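Local coordinates for 389aa long hypothetical nucleolar protein (Pyrococcus horikoshii, PDB 5ZVE), which catalyses the S-adenosyl-L-methionine-dependent methylation of the C5 position of cytosine 72 in several tRNAs, at residues Ala140-Asp143 against Glu149-Arg152; Pro89-Asn94 against Ala105-Pro110. All coordinates share one frame; numbering follows the deposited sequence.

Both contacts lie in the PUA domain of the chain, away from the S-adenosyl-L-homocysteine pocket. Contact 2 belongs to the core. It packs valine, alanine and leucine side chains from strands 90-93 and 107-108, with an asparagine at one end. Contact 1 is partly buried and nearer the surface. It joins the two loops that flank helix 144-147, and one methionine does most of the work. Neither contact has a hydrogen bond between its own segments. The centres of contact 1 and contact 2 are about 9 Å apart. The two also meet directly: Ala150 CB packs 3.6 Å from Ala109 CB. Ala109 takes no part in contact 2 itself but joins 105-110 to contact 1.

Contact 1: Ala140-Asp143 against Glu149-Arg152; sequences ARMD and EATR
Met142 reaches across to Ala150 and Arg152 and joins the two loops on either side of helix 144-147. The site is in the PUA domain, a pseudo-barrel of beta strands. Strand 134-140 runs into the first loop. The second loop leads to strand 154-161, its antiparallel neighbour in the sheet. The short helix therefore sits within the connection between two adjacent strands.

Ala140 closes strand 134-140. It is buried, and its side chain packs on Ile119 and on Met147 of the helix. Arg141 turns to strand 154-161 instead. Its NH2 forms a salt bridge with Glu157 OE1, and its backbone is hydrogen-bonded to Ala155. Met142 is the one residue of 140-143 that touches 149-152. Its CG lies beside the backbone N (chi1 -62°), and the chain beyond is extended. This sends the terminal methyl, CE, toward the second loop. The backbones stay well apart: Met142 CA is 9.3 Å from Ala150 CA. Met142 is buried, and Met147 and Ala109 also touch its side chain. Asp143 stands at the N-cap position of helix 144-147, but its side chain does not cap. Its OD1 accepts a hydrogen bond from Glu121 N.

On the far side, Ala150 CB points to the methionine and also packs on Ala109. Arg152 starts out the other way and offers its backbone to the contact. The Met142 methyl meets two different groups. Ala150 CB flanks the SD-CE bond, 4.0 Å from Met142 CE. The Arg152 carbonyl lies more nearly ahead of that bond, with its O atom 3.5 Å from Met142 CE and a C-O-CE angle of about 133°.

Contact 2: Pro89-Asn94 against Ala105-Pro110; sequences PVVVAN and AMLYAP
Leu107 packs its two methyl branches against Val91 and Ala93, inside the pseudo-barrel of the PUA domain. Strands 90-93 and 107-108 are not neighbours in the curved sheet. They meet through side chains, and the touching parts run 59° apart.

The tight part is wholly apolar. Leu107 CG is anti to the backbone N (chi1 179°), and the two methyl branches reach residues two apart on strand 90-93. Leu107 CD2 meets Val91 CG1 at 3.7 Å. The other branch, Leu107 CD1, lies 4.0 Å from Ala93 CB. The side chains of Leu107 and Val91 pass each other in opposite directions. All three residues are buried.

The other end is looser and polar. Pro110 is exposed, and its CB points away from 89-94. Its carbonyl O lies 3.3 Å from Asn94 ND2, but the angle is too poor for a hydrogen bond. The firm bond of Asn94 is elsewhere. OD1 caps the next helix by accepting a hydrogen bond from Ala97 N, with a weak second one from Tyr96 N.

That helix, 95-101, connects the two segments and covers the contact: Ala98 touches Ala93, while Ala97 and Val101 touch Leu107. Ile127 of strand 124-128 packs on both Ala93 and Leu107, and Val125 on Val91. Val156 of strand 154-161 also touches Leu107.

Contact 1: Ala140-Asp143 against Glu149-Arg152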
ATOM      1  N   ALA A 140      24.687   0.678  18.744  1.00 21.11           N
ATOM      2  CA  ALA A 140      25.447   1.465  17.780  1.00 25.04           C
ATOM      3  C   ALA A 140      26.610   0.658  17.215  1.00 26.82           C
ATOM      4  O   ALA A 140      27.355   0.024  17.958  1.00 26.28           O
ATOM      5  CB  ALA A 140      25.954   2.747  18.419  1.00 21.22           C
ATOM      6  N   ARG A 141      26.739   0.665  15.893  1.00 29.36           N
ATOM      7  CA  ARG A 141      27.853   0.014  15.220  1.00 30.24           C
ATOM      8  C   ARG A 141      28.806   1.047  14.630  1.00 33.75           C
ATOM      9  O   ARG A 141      29.754   0.706  13.924  1.00 38.67           O
ATOM     10  CB  ARG A 141      27.335  -0.934  14.137  1.00 30.78           C
ATOM     11  CG  ARG A 141      26.511  -2.083  14.699  1.00 28.18           C
ATOM     12  CD  ARG A 141      27.277  -2.805  15.801  1.00 28.47           C
ATOM     13  NE  ARG A 141      26.508  -3.906  16.373  1.00 35.68           N
ATOM     14  CZ  ARG A 141      26.815  -4.520  17.513  1.00 32.98           C
ATOM     15  NH1 ARG A 141      27.877  -4.139  18.206  1.00 29.99           N
ATOM     16  NH2 ARG A 141      26.057  -5.514  17.961  1.00 27.66           N
ATOM     17  N   MET A 142      28.533   2.313  14.922  1.00 34.03           N
ATOM     18  CA  MET A 142      29.423   3.411  14.572  1.00 30.67           C
ATOM     19  C   MET A 142      29.559   4.348  15.754  1.00 31.99           C
ATOM     20  O   MET A 142      28.650   4.456  16.575  1.00 29.12           O
ATOM     21  CB  MET A 142      28.903   4.196  13.363  1.00 31.73           C
ATOM     22  CG  MET A 142      28.778   3.405  12.082  1.00 33.62           C
ATOM     23  SD  MET A 142      28.136   4.450  10.758  1.00 36.82           S
ATOM     24  CE  MET A 142      28.353   3.405   9.323  1.00 30.43           C
ATOM     25  N   ASP A 143      30.694   5.028  15.839  1.00 34.88           N
ATOM     26  CA  ASP A 143      30.850   6.101  16.807  1.00 36.43           C
ATOM     27  C   ASP A 143      30.016   7.283  16.330  1.00 32.73           C
ATOM     28  O   ASP A 143      29.562   7.292  15.186  1.00 36.80           O
ATOM     29  CB  ASP A 143      32.318   6.496  16.960  1.00 32.80           C
ATOM     30  CG  ASP A 143      33.181   5.346  17.438  1.00 42.68           C
ATOM     31  OD1 ASP A 143      32.717   4.576  18.306  1.00 42.83           O
ATOM     32  OD2 ASP A 143      34.326   5.216  16.953  1.00 47.46           O
ATOM     33  N   GLU A 149      28.584  11.188   9.573  1.00 42.32           N
ATOM     34  CA  GLU A 149      29.374  11.529   8.389  1.00 46.42           C
ATOM     35  C   GLU A 149      29.311  10.496   7.259  1.00 43.23           C
ATOM     36  O   GLU A 149      29.310  10.861   6.084  1.00 41.72           O
ATOM     37  CB  GLU A 149      30.831  11.759   8.792  1.00 42.74           C
ATOM     38  CG  GLU A 149      31.035  12.999   9.642  1.00 45.44           C
ATOM     39  CD  GLU A 149      32.436  13.095  10.203  1.00 52.02           C
ATOM     40  OE1 GLU A 149      33.226  12.152   9.991  1.00 54.70           O
ATOM     41  OE2 GLU A 149      32.746  14.112  10.858  1.00 58.85           O
ATOM     42  N   ALA A 150      29.284   9.214   7.613  1.00 43.24           N
ATOM     43  CA  ALA A 150      29.264   8.141   6.619  1.00 39.03           C
ATOM     44  C   ALA A 150      28.154   8.323   5.594  1.00 44.21           C
ATOM     45  O   ALA A 150      27.090   8.865   5.902  1.00 44.35           O
ATOM     46  CB  ALA A 150      29.129   6.793   7.302  1.00 37.19           C
ATOM     47  N   THR A 151      28.418   7.885   4.369  1.00 45.46           N
ATOM     48  CA  THR A 151      27.414   7.904   3.313  1.00 42.55           C
ATOM     49  C   THR A 151      26.775   6.529   3.145  1.00 39.93           C
ATOM     50  O   THR A 151      25.759   6.383   2.472  1.00 44.59           O
ATOM     51  CB  THR A 151      28.014   8.365   1.968  1.00 47.45           C
ATOM     52  OG1 THR A 151      29.210   7.623   1.697  1.00 52.55           O
ATOM     53  CG2 THR A 151      28.350   9.848   2.019  1.00 46.66           C
ATOM     54  N   ARG A 152      27.376   5.520   3.763  1.00 40.45           N
ATOM     55  CA  ARG A 152      26.826   4.171   3.724  1.00 42.69           C
ATOM     56  C   ARG A 152      27.183   3.423   5.002  1.00 39.05           C
ATOM     57  O   ARG A 152      27.889   3.955   5.859  1.00 39.14           O
ATOM     58  CB  ARG A 152      27.342   3.412   2.498  1.00 43.22           C
ATOM     59  CG  ARG A 152      28.860   3.336   2.411  1.00 45.59           C
ATOM     60  CD  ARG A 152      29.314   2.461   1.255  1.00 50.04           C
ATOM     61  NE  ARG A 152      28.845   1.085   1.391  1.00 60.23           N
ATOM     62  CZ  ARG A 152      29.459   0.152   2.113  1.00 57.97           C
ATOM     63  NH1 ARG A 152      30.571   0.447   2.772  1.00 55.73           N
ATOM     64  NH2 ARG A 152      28.960  -1.076   2.181  1.00 63.93           N
TER

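Contact 2: Pro89-Asn94 against Ala105-Pro110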
ATOM      1  N   PRO A  89      21.300   7.232  25.288  1.00 24.80           N
ATOM      2  CA  PRO A  89      21.577   8.340  24.372  1.00 23.75           C
ATOM      3  C   PRO A  89      20.696   8.246  23.121  1.00 23.29           C
ATOM      4  O   PRO A  89      20.347   7.146  22.700  1.00 20.35           O
ATOM      5  CB  PRO A  89      23.058   8.155  24.028  1.00 21.48           C
ATOM      6  CG  PRO A  89      23.344   6.725  24.306  1.00 25.57           C
ATOM      7  CD  PRO A  89      22.461   6.343  25.458  1.00 27.89           C
ATOM      8  N   VAL A  90      20.357   9.385  22.531  1.00 21.88           N
ATOM      9  CA  VAL A  90      19.390   9.412  21.442  1.00 21.16           C
ATOM     10  C   VAL A  90      20.064   9.464  20.071  1.00 20.76           C
ATOM     11  O   VAL A  90      20.978  10.260  19.847  1.00 23.00           O
ATOM     12  CB  VAL A  90      18.432  10.621  21.583  1.00 21.66           C
ATOM     13  CG1 VAL A  90      17.606  10.832  20.313  1.00 16.77           C
ATOM     14  CG2 VAL A  90      17.533  10.450  22.802  1.00 18.86           C
ATOM     15  N   VAL A  91      19.617   8.593  19.168  1.00 15.71           N
ATOM     16  CA  VAL A  91      19.895   8.754  17.747  1.00 18.24           C
ATOM     17  C   VAL A  91      18.619   9.224  17.056  1.00 20.25           C
ATOM     18  O   VAL A  91      17.562   8.614  17.209  1.00 21.89           O
ATOM     19  CB  VAL A  91      20.386   7.453  17.082  1.00 21.26           C
ATOM     20  CG1 VAL A  91      20.613   7.679  15.595  1.00 21.21           C
ATOM     21  CG2 VAL A  91      21.660   6.957  17.741  1.00 20.38           C
ATOM     22  N   VAL A  92      18.715  10.320  16.312  1.00 23.06           N
ATOM     23  CA  VAL A  92      17.568  10.833  15.578  1.00 18.25           C
ATOM     24  C   VAL A  92      17.637  10.377  14.127  1.00 22.07           C
ATOM     25  O   VAL A  92      18.570  10.723  13.404  1.00 21.38           O
ATOM     26  CB  VAL A  92      17.491  12.367  15.633  1.00 22.82           C
ATOM     27  CG1 VAL A  92      16.189  12.851  15.007  1.00 22.28           C
ATOM     28  CG2 VAL A  92      17.604  12.856  17.069  1.00 17.10           C
ATOM     29  N   ALA A  93      16.649   9.587  13.713  1.00 20.33           N
ATOM     30  CA  ALA A  93      16.555   9.124  12.335  1.00 23.31           C
ATOM     31  C   ALA A  93      15.673  10.077  11.554  1.00 23.41           C
ATOM     32  O   ALA A  93      14.738  10.645  12.111  1.00 23.15           O
ATOM     33  CB  ALA A  93      15.997   7.704  12.277  1.00 18.57           C
ATOM     34  N   ASN A  94      15.966  10.272  10.274  1.00 26.08           N
ATOM     35  CA  ASN A  94      15.083  11.089   9.456  1.00 26.43           C
ATOM     36  C   ASN A  94      13.749  10.377   9.250  1.00 26.71           C
ATOM     37  O   ASN A  94      13.614   9.193   9.563  1.00 26.90           O
ATOM     38  CB  ASN A  94      15.739  11.463   8.114  1.00 28.44           C
ATOM     39  CG  ASN A  94      15.938  10.275   7.176  1.00 27.82           C
ATOM     40  OD1 ASN A  94      15.029   9.479   6.934  1.00 29.95           O
ATOM     41  ND2 ASN A  94      17.139  10.172   6.621  1.00 30.13           N
ATOM     42  N   ALA A 105      13.511  -2.597  10.458  1.00 20.60           N
ATOM     43  CA  ALA A 105      14.726  -2.349   9.682  1.00 20.92           C
ATOM     44  C   ALA A 105      15.872  -1.922  10.584  1.00 26.43           C
ATOM     45  O   ALA A 105      15.654  -1.356  11.654  1.00 24.00           O
ATOM     46  CB  ALA A 105      14.483  -1.287   8.620  1.00 18.38           C
ATOM     47  N   MET A 106      17.095  -2.209  10.149  1.00 24.92           N
ATOM     48  CA  MET A 106      18.279  -1.618  10.754  1.00 23.09           C
ATOM     49  C   MET A 106      18.334  -0.137  10.415  1.00 21.76           C
ATOM     50  O   MET A 106      17.684   0.304   9.476  1.00 22.87           O
ATOM     51  CB  MET A 106      19.544  -2.315  10.255  1.00 25.72           C
ATOM     52  CG  MET A 106      19.529  -3.828  10.381  1.00 25.60           C
ATOM     53  SD  MET A 106      19.552  -4.346  12.103  1.00 25.73           S
ATOM     54  CE  MET A 106      17.826  -4.737  12.373  1.00 23.62           C
ATOM     55  N   LEU A 107      19.132   0.622  11.158  1.00 22.71           N
ATOM     56  CA  LEU A 107      19.332   2.021  10.828  1.00 23.69           C
ATOM     57  C   LEU A 107      20.686   2.206  10.161  1.00 29.12           C
ATOM     58  O   LEU A 107      21.725   1.872  10.735  1.00 28.35           O
ATOM     59  CB  LEU A 107      19.226   2.903  12.070  1.00 22.49           C
ATOM     60  CG  LEU A 107      19.438   4.398  11.813  1.00 21.87           C
ATOM     61  CD1 LEU A 107      18.422   4.930  10.816  1.00 24.88           C
ATOM     62  CD2 LEU A 107      19.378   5.190  13.111  1.00 21.73           C
ATOM     63  N   TYR A 108      20.670   2.721   8.936  1.00 25.08           N
ATOM     64  CA  TYR A 108      21.904   2.964   8.204  1.00 28.46           C
ATOM     65  C   TYR A 108      22.284   4.439   8.274  1.00 30.41           C
ATOM     66  O   TYR A 108      21.443   5.291   8.561  1.00 29.61           O
ATOM     67  CB  TYR A 108      21.755   2.494   6.757  1.00 28.09           C
ATOM     68  CG  TYR A 108      21.421   1.023   6.677  1.00 34.31           C
ATOM     69  CD1 TYR A 108      22.418   0.061   6.788  1.00 31.19           C
ATOM     70  CD2 TYR A 108      20.109   0.593   6.521  1.00 31.79           C
ATOM     71  CE1 TYR A 108      22.118  -1.291   6.733  1.00 32.31           C
ATOM     72  CE2 TYR A 108      19.801  -0.757   6.464  1.00 30.17           C
ATOM     73  CZ  TYR A 108      20.812  -1.694   6.571  1.00 33.79           C
ATOM     74  OH  TYR A 108      20.519  -3.039   6.517  1.00 36.18           O
ATOM     75  N   ALA A 109      23.556   4.727   8.008  1.00 28.76           N
ATOM     76  CA  ALA A 109      24.120   6.060   8.220  1.00 30.33           C
ATOM     77  C   ALA A 109      23.375   7.186   7.487  1.00 30.49           C
ATOM     78  O   ALA A 109      23.078   8.208   8.103  1.00 32.60           O
ATOM     79  CB  ALA A 109      25.598   6.071   7.842  1.00 32.79           C
ATOM     80  N   PRO A 110      23.069   7.017   6.185  1.00 29.54           N
ATOM     81  CA  PRO A 110      22.285   8.086   5.551  1.00 35.02           C
ATOM     82  C   PRO A 110      20.914   8.307   6.196  1.00 35.44           C
ATOM     83  O   PRO A 110      20.296   9.346   5.970  1.00 40.64           O
ATOM     84  CB  PRO A 110      22.124   7.603   4.101  1.00 33.62           C
ATOM     85  CG  PRO A 110      22.465   6.165   4.111  1.00 32.78           C
ATOM     86  CD  PRO A 110      23.470   5.991   5.205  1.00 33.92           C
TER